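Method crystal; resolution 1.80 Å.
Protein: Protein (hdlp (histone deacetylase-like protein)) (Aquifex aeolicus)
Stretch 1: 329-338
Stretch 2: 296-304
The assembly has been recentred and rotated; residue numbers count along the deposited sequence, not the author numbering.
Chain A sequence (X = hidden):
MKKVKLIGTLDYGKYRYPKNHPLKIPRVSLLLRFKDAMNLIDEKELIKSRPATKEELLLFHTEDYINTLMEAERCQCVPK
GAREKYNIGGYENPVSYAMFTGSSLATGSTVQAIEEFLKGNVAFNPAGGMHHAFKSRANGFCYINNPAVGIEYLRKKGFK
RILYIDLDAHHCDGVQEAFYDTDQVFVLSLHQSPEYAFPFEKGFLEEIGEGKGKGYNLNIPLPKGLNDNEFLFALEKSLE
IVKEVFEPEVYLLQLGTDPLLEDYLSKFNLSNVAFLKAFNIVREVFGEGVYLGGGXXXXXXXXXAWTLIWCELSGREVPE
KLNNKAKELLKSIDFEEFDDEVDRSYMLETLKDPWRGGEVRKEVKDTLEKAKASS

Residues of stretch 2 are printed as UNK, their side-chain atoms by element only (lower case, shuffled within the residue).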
ATOM      1  N   LEU A 329       2.664 -17.064  17.249  1.00 24.93           N
ATOM      2  CA  LEU A 329       1.602 -16.236  16.680  1.00 24.80           C
ATOM      3  C   LEU A 329       1.513 -16.528  15.179  1.00 23.50           C
ATOM      4  O   LEU A 329       0.452 -16.881  14.672  1.00 25.60           O
ATOM      5  CB  LEU A 329       1.908 -14.746  16.887  1.00 25.70           C
ATOM      6  CG  LEU A 329       1.032 -13.749  16.102  1.00 19.71           C
ATOM      7  CD1 LEU A 329      -0.433 -13.892  16.512  1.00 25.26           C
ATOM      8  CD2 LEU A 329       1.527 -12.340  16.338  1.00 24.73           C
ATOM      9  N   LEU A 330       2.634 -16.395  14.477  1.00 23.02           N
ATOM     10  CA  LEU A 330       2.643 -16.635  13.036  1.00 23.85           C
ATOM     11  C   LEU A 330       2.201 -18.040  12.674  1.00 26.94           C
ATOM     12  O   LEU A 330       1.450 -18.231  11.716  1.00 26.65           O
ATOM     13  CB  LEU A 330       4.025 -16.367  12.452  1.00 21.74           C
ATOM     14  CG  LEU A 330       4.512 -14.925  12.588  1.00 25.29           C
ATOM     15  CD1 LEU A 330       5.804 -14.768  11.794  1.00 30.58           C
ATOM     16  CD2 LEU A 330       3.473 -13.961  12.060  1.00 22.44           C
ATOM     17  N   LYS A 331       2.660 -19.024  13.444  1.00 30.82           N
ATOM     18  CA  LYS A 331       2.288 -20.409  13.187  1.00 29.53           C
ATOM     19  C   LYS A 331       0.796 -20.656  13.402  1.00 30.07           C
ATOM     20  O   LYS A 331       0.242 -21.600  12.832  1.00 36.20           O
ATOM     21  CB  LYS A 331       3.112 -21.361  14.075  1.00 29.67           C
ATOM     22  CG  LYS A 331       4.612 -21.261  13.862  1.00 36.06           C
ATOM     23  CD  LYS A 331       5.376 -22.237  14.739  1.00 42.75           C
ATOM     24  CE  LYS A 331       5.045 -23.675  14.376  1.00 53.98           C
ATOM     25  NZ  LYS A 331       5.839 -24.648  15.178  1.00 67.57           N
ATOM     26  N   SER A 332       0.137 -19.801  14.183  1.00 30.08           N
ATOM     27  CA  SER A 332      -1.291 -19.975  14.471  1.00 33.35           C
ATOM     28  C   SER A 332      -2.203 -19.510  13.343  1.00 37.72           C
ATOM     29  O   SER A 332      -3.388 -19.845  13.315  1.00 30.78           O
ATOM     30  CB  SER A 332      -1.679 -19.231  15.755  1.00 40.36           C
ATOM     31  OG  SER A 332      -1.735 -17.827  15.545  1.00 34.04           O
ATOM     32  N   ILE A 333      -1.650 -18.729  12.422  1.00 30.61           N
ATOM     33  CA  ILE A 333      -2.412 -18.219  11.291  1.00 37.59           C
ATOM     34  C   ILE A 333      -2.660 -19.335  10.281  1.00 43.41           C
ATOM     35  O   ILE A 333      -1.719 -19.824   9.661  1.00 46.24           O
ATOM     36  CB  ILE A 333      -1.641 -17.110  10.563  1.00 33.59           C
ATOM     37  CG1 ILE A 333      -1.197 -16.041  11.558  1.00 38.95           C
ATOM     38  CG2 ILE A 333      -2.520 -16.489   9.478  1.00 37.05           C
ATOM     39  CD1 ILE A 333      -0.298 -14.993  10.949  1.00 46.83           C
ATOM     40  N   ASP A 334      -3.906 -19.765  10.119  1.00 47.97           N
ATOM     41  CA  ASP A 334      -4.144 -20.797   9.120  1.00 53.47           C
ATOM     42  C   ASP A 334      -3.996 -20.081   7.782  1.00 51.83           C
ATOM     43  O   ASP A 334      -4.890 -19.362   7.333  1.00 46.80           O
ATOM     44  CB  ASP A 334      -5.535 -21.427   9.259  1.00 61.52           C
ATOM     45  CG  ASP A 334      -6.653 -20.416   9.169  1.00 64.75           C
ATOM     46  OD1 ASP A 334      -7.820 -20.844   9.031  1.00 66.93           O
ATOM     47  OD2 ASP A 334      -6.371 -19.202   9.254  1.00 65.93           O
ATOM     48  N   PHE A 335      -2.837 -20.256   7.163  1.00 54.96           N
ATOM     49  CA  PHE A 335      -2.554 -19.605   5.896  1.00 50.60           C
ATOM     50  C   PHE A 335      -2.475 -20.535   4.686  1.00 54.52           C
ATOM     51  O   PHE A 335      -3.033 -20.230   3.629  1.00 59.24           O
ATOM     52  CB  PHE A 335      -1.254 -18.806   6.010  1.00 39.55           C
ATOM     53  CG  PHE A 335      -0.693 -18.389   4.688  1.00 37.98           C
ATOM     54  CD1 PHE A 335      -1.456 -17.631   3.801  1.00 46.72           C
ATOM     55  CD2 PHE A 335       0.569 -18.804   4.299  1.00 34.23           C
ATOM     56  CE1 PHE A 335      -0.966 -17.300   2.539  1.00 49.80           C
ATOM     57  CE2 PHE A 335       1.065 -18.480   3.043  1.00 48.51           C
ATOM     58  CZ  PHE A 335       0.297 -17.727   2.160  1.00 40.44           C
ATOM     59  N   GLU A 336      -1.781 -21.658   4.831  1.00 50.94           N
ATOM     60  CA  GLU A 336      -1.629 -22.595   3.721  1.00 57.05           C
ATOM     61  C   GLU A 336      -0.915 -21.929   2.545  1.00 55.73           C
ATOM     62  O   GLU A 336      -1.463 -21.047   1.881  1.00 51.33           O
ATOM     63  CB  GLU A 336      -2.987 -23.113   3.246  1.00 60.27           C
ATOM     64  CG  GLU A 336      -2.878 -23.987   2.014  1.00 68.55           C
ATOM     65  CD  GLU A 336      -4.222 -24.384   1.456  1.00 80.03           C
ATOM     66  OE1 GLU A 336      -5.013 -23.477   1.109  1.00 84.64           O
ATOM     67  OE2 GLU A 336      -4.485 -25.601   1.359  1.00 80.68           O
ATOM     68  N   GLU A 337       0.307 -22.373   2.290  1.00 49.54           N
ATOM     69  CA  GLU A 337       1.120 -21.833   1.215  1.00 48.19           C
ATOM     70  C   GLU A 337       0.504 -22.198  -0.145  1.00 49.13           C
ATOM     71  O   GLU A 337      -0.013 -23.305  -0.323  1.00 48.61           O
ATOM     72  CB  GLU A 337       2.537 -22.404   1.350  1.00 47.73           C
ATOM     73  CG  GLU A 337       3.636 -21.522   0.803  1.00 55.69           C
ATOM     74  CD  GLU A 337       3.707 -20.173   1.510  1.00 50.17           C
ATOM     75  OE1 GLU A 337       4.007 -20.118   2.733  1.00 36.03           O
ATOM     76  OE2 GLU A 337       3.450 -19.161   0.831  1.00 51.25           O
ATOM     77  N   PHE A 338       0.541 -21.267  -1.096  1.00 48.15           N
ATOM     78  CA  PHE A 338      -0.007 -21.520  -2.429  1.00 48.12           C
ATOM     79  C   PHE A 338       0.622 -22.775  -3.023  1.00 45.46           C
ATOM     80  O   PHE A 338      -0.079 -23.706  -3.417  1.00 51.11           O
ATOM     81  CB  PHE A 338       0.254 -20.330  -3.355  1.00 54.54           C
ATOM     82  CG  PHE A 338      -0.226 -20.550  -4.756  1.00 57.22           C
ATOM     83  CD1 PHE A 338      -1.569 -20.798  -5.004  1.00 60.01           C
ATOM     84  CD2 PHE A 338       0.667 -20.560  -5.822  1.00 55.04           C
ATOM     85  CE1 PHE A 338      -2.016 -21.058  -6.288  1.00 60.84           C
ATOM     86  CE2 PHE A 338       0.225 -20.820  -7.116  1.00 59.41           C
ATOM     87  CZ  PHE A 338      -1.121 -21.071  -7.349  1.00 57.18           C
ATOM     88  N   UNK A 296      -0.371  -6.911   0.300  1.00 28.52           N
ATOM     89  CA  UNK A 296       0.600  -7.809   0.900  1.00 23.21           C
ATOM     90  C   UNK A 296      -0.315  -8.949   1.266  1.00 26.34           C
ATOM     91  O   UNK A 296      -1.297  -8.738   1.972  1.00 26.05           O
ATOM     92  N   UNK A 297      -0.003 -10.157   0.809  1.00 22.61           N
ATOM     93  CA  UNK A 297      -0.911 -11.263   1.038  1.00 22.58           C
ATOM     94  C   UNK A 297      -0.340 -12.495   1.736  1.00 24.98           C
ATOM     95  O   UNK A 297      -1.052 -13.482   1.903  1.00 26.51           O
ATOM     96  c   UNK A 297      -1.686  -8.444  -2.462  1.00 24.18           C
ATOM     97  c   UNK A 297      -3.883  -8.901  -1.596  1.00 27.09           C
ATOM     98  c   UNK A 297      -1.209  -9.607  -1.828  1.00 28.31           C
ATOM     99  c   UNK A 297      -3.403 -10.053  -0.970  1.00 29.74           C
ATOM    100  c   UNK A 297      -3.033  -8.104  -2.333  1.00 28.68           C
ATOM    101  c   UNK A 297      -2.067 -10.425  -1.070  1.00 25.14           C
ATOM    102  c   UNK A 297      -1.542 -11.642  -0.308  1.00 23.68           C
ATOM    103  o   UNK A 297      -3.557  -6.971  -2.929  1.00 28.17           O
ATOM    104  N   UNK A 298       0.930 -12.429   2.138  1.00 23.80           N
ATOM    105  CA  UNK A 298       1.581 -13.524   2.858  1.00 23.44           C
ATOM    106  C   UNK A 298       1.757 -13.005   4.281  1.00 23.11           C
ATOM    107  O   UNK A 298       2.456 -12.017   4.502  1.00 22.64           O
ATOM    108  c   UNK A 298       3.990 -17.185   3.253  1.00 26.60           C
ATOM    109  c   UNK A 298       4.282 -15.171   4.073  1.00 24.31           C
ATOM    110  n   UNK A 298       4.521 -16.512   4.258  1.00 36.57           N
ATOM    111  n   UNK A 298       3.420 -16.323   2.432  1.00 38.29           N
ATOM    112  c   UNK A 298       3.585 -15.045   2.922  1.00 32.94           C
ATOM    113  c   UNK A 298       2.957 -13.843   2.287  1.00 23.37           C
ATOM    114  N   UNK A 299       1.139 -13.675   5.268  1.00 21.07           N
ATOM    115  CA  UNK A 299       1.226 -13.254   6.668  1.00 26.62           C
ATOM    116  C   UNK A 299       2.622 -13.091   7.261  1.00 25.75           C
ATOM    117  O   UNK A 299       2.890 -12.124   7.977  1.00 24.36           O
ATOM    118  c   UNK A 299       0.391 -14.317   7.394  1.00 28.95           C
ATOM    119  c   UNK A 299       0.586 -15.540   6.513  1.00 35.16           C
ATOM    120  c   UNK A 299       0.316 -14.894   5.165  1.00 27.42           C
ATOM    121  N   UNK A 300       3.501 -14.039   6.985  1.00 24.48           N
ATOM    122  CA  UNK A 300       4.852 -13.961   7.511  1.00 22.94           C
ATOM    123  C   UNK A 300       5.619 -12.808   6.887  1.00 22.80           C
ATOM    124  O   UNK A 300       6.319 -12.060   7.575  1.00 19.14           O
ATOM    125  c   UNK A 300       5.112 -16.505   7.890  1.00 30.44           C
ATOM    126  c   UNK A 300       3.396 -17.753   9.070  1.00 29.66           C
ATOM    127  c   UNK A 300       5.423 -18.852   8.396  1.00 35.88           C
ATOM    128  c   UNK A 300       5.612 -15.246   7.213  1.00 25.24           C
ATOM    129  c   UNK A 300       5.875 -17.668   7.850  1.00 31.37           C
ATOM    130  c   UNK A 300       3.866 -16.563   8.514  1.00 26.01           C
ATOM    131  c   UNK A 300       4.184 -18.891   9.000  1.00 38.44           C
ATOM    132  o   UNK A 300       3.730 -20.084   9.496  1.00 33.41           O
ATOM    133  N   UNK A 301       5.500 -12.699   5.569  1.00 23.08           N
ATOM    134  CA  UNK A 301       6.203 -11.680   4.802  1.00 21.68           C
ATOM    135  C   UNK A 301       5.772 -10.304   5.253  1.00 23.49           C
ATOM    136  O   UNK A 301       6.598  -9.433   5.505  1.00 21.21           O
ATOM    137  c   UNK A 301       5.922 -11.860   3.312  1.00 19.52           C
ATOM    138  N   UNK A 302       4.458 -10.131   5.341  1.00 23.19           N
ATOM    139  CA  UNK A 302       3.855  -8.884   5.758  1.00 20.66           C
ATOM    140  C   UNK A 302       4.320  -8.482   7.148  1.00 22.08           C
ATOM    141  O   UNK A 302       4.827  -7.386   7.341  1.00 20.43           O
ATOM    142  c   UNK A 302       1.403  -7.913   7.761  1.00 28.52           C
ATOM    143  c   UNK A 302       1.356  -7.981   6.249  1.00 36.66           C
ATOM    144  c   UNK A 302      -0.052  -8.337   5.794  1.00 38.41           C
ATOM    145  c   UNK A 302       2.327  -9.038   5.716  1.00 23.31           C
ATOM    146  N   UNK A 303       4.164  -9.385   8.113  1.00 19.58           N
ATOM    147  CA  UNK A 303       4.539  -9.082   9.486  1.00 19.77           C
ATOM    148  C   UNK A 303       5.987  -8.692   9.684  1.00 19.19           C
ATOM    149  O   UNK A 303       6.280  -7.706  10.363  1.00 22.51           O
ATOM    150  c   UNK A 303       4.195 -10.252  10.390  1.00 21.69           C
ATOM    151  N   UNK A 304       6.911  -9.451   9.107  1.00 20.12           N
ATOM    152  CA  UNK A 304       8.309  -9.127   9.304  1.00 18.04           C
ATOM    153  C   UNK A 304       8.722  -7.848   8.588  1.00 21.00           C
ATOM    154  O   UNK A 304       9.471  -7.039   9.137  1.00 19.45           O
ATOM    155  c   UNK A 304      11.393 -12.951   7.023  1.00 39.82           C
ATOM    156  n   UNK A 304      11.369 -12.894   5.700  1.00 41.77           N
ATOM    157  c   UNK A 304       9.052 -11.634   9.581  1.00 24.34           C
ATOM    158  n   UNK A 304      12.519 -13.299   7.649  1.00 28.40           N
ATOM    159  c   UNK A 304       9.216 -10.289   8.837  1.00 21.09           C
ATOM    160  c   UNK A 304      10.173 -12.611   9.150  1.00 27.09           C
ATOM    161  n   UNK A 304      10.296 -12.630   7.700  1.00 45.73           N
TER

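Position 296 has backbone atoms and no side-chain atom. Nothing of stretch 1 is in reach. It is Gly-296.

Position 297 carries one carbon, then a ring of six carbons bearing one oxygen. The end of the side chain leads away from stretch 1, so contact falls to the backbone: its O lies 3.9 Å from CE1 of Phe-335. A six-carbon ring with an oxygen is a phenol. This is Tyr-297.

Position 298 has one carbon, then a five-membered ring of three carbons and two nitrogens. The CA-to-CB bond points sideways, but the ring comes nearer. A ring carbon lies between the two ring nitrogens, close to Glu-337 and Phe-335. The ring is an imidazole, so the residue is His-298. Its CE1 is 3.0 Å from OE1 of Glu-337, which sits at the ring edge, and 3.2 Å from CE2 of Phe-335. The two rings are oblique, with planes at 77°.

Position 299 has three carbons closing a ring onto the backbone N. One carbon sits over the Phe-335 ring and another faces Ile-333. Only proline is built this way: Pro-299. Its CB packs 3.7 Å from CD1 of Ile-333. Its CD lies over one face of the Phe-335 ring, 3.5 Å from CD1 of Phe-335, in a CH-pi contact. As the first residue of the helix, it follows His-298 at the N-cap position.

Position 300 again shows one carbon and a six-carbon ring bearing one oxygen. The ring comes close to Leu-330, and its oxygen approaches Lys-331. It is Tyr-300. Its CE1 is 3.3 Å from O of Leu-330 and 3.7 Å from CB of Leu-330. Its OH is 4.0 Å from CA of Lys-331.

Position 301 has a single side-chain carbon and is out of reach of stretch 1. It is Ala-301.

Position 302 has four carbons, forked at the second. It too is out of reach. The fork gives Leu-302, whose N donates to O of His-298 at 2.9 Å, a helical hydrogen bond.

Position 303 has one carbon, pointing toward stretch 1. This CB meets CD2 of Leu-330 at 4.1 Å. It is Ala-303.

Position 304 has three carbons, a nitrogen, then a carbon with two more nitrogens. Its side chain makes no direct contact with stretch 1. This guanidinium marks Arg-304. Its NH1 is hydrogen-bonded elsewhere in the structure.

The contact works mainly by apolar packing. Pro-299, Tyr-300 and Ala-303 lie in the helix that begins at Pro-299. Pro-299 meets Ile-333, and Tyr-300 and Ala-303 meet Leu-330, while Phe-335 packs on Pro-299 and His-298. The stretches bury 437 Å² together. No clear hydrogen bond joins them, although ND1 of His-298 and OE2 of Glu-337 lie 3.3 Å apart.

Stretch 2 296-304: GYHPYALAR
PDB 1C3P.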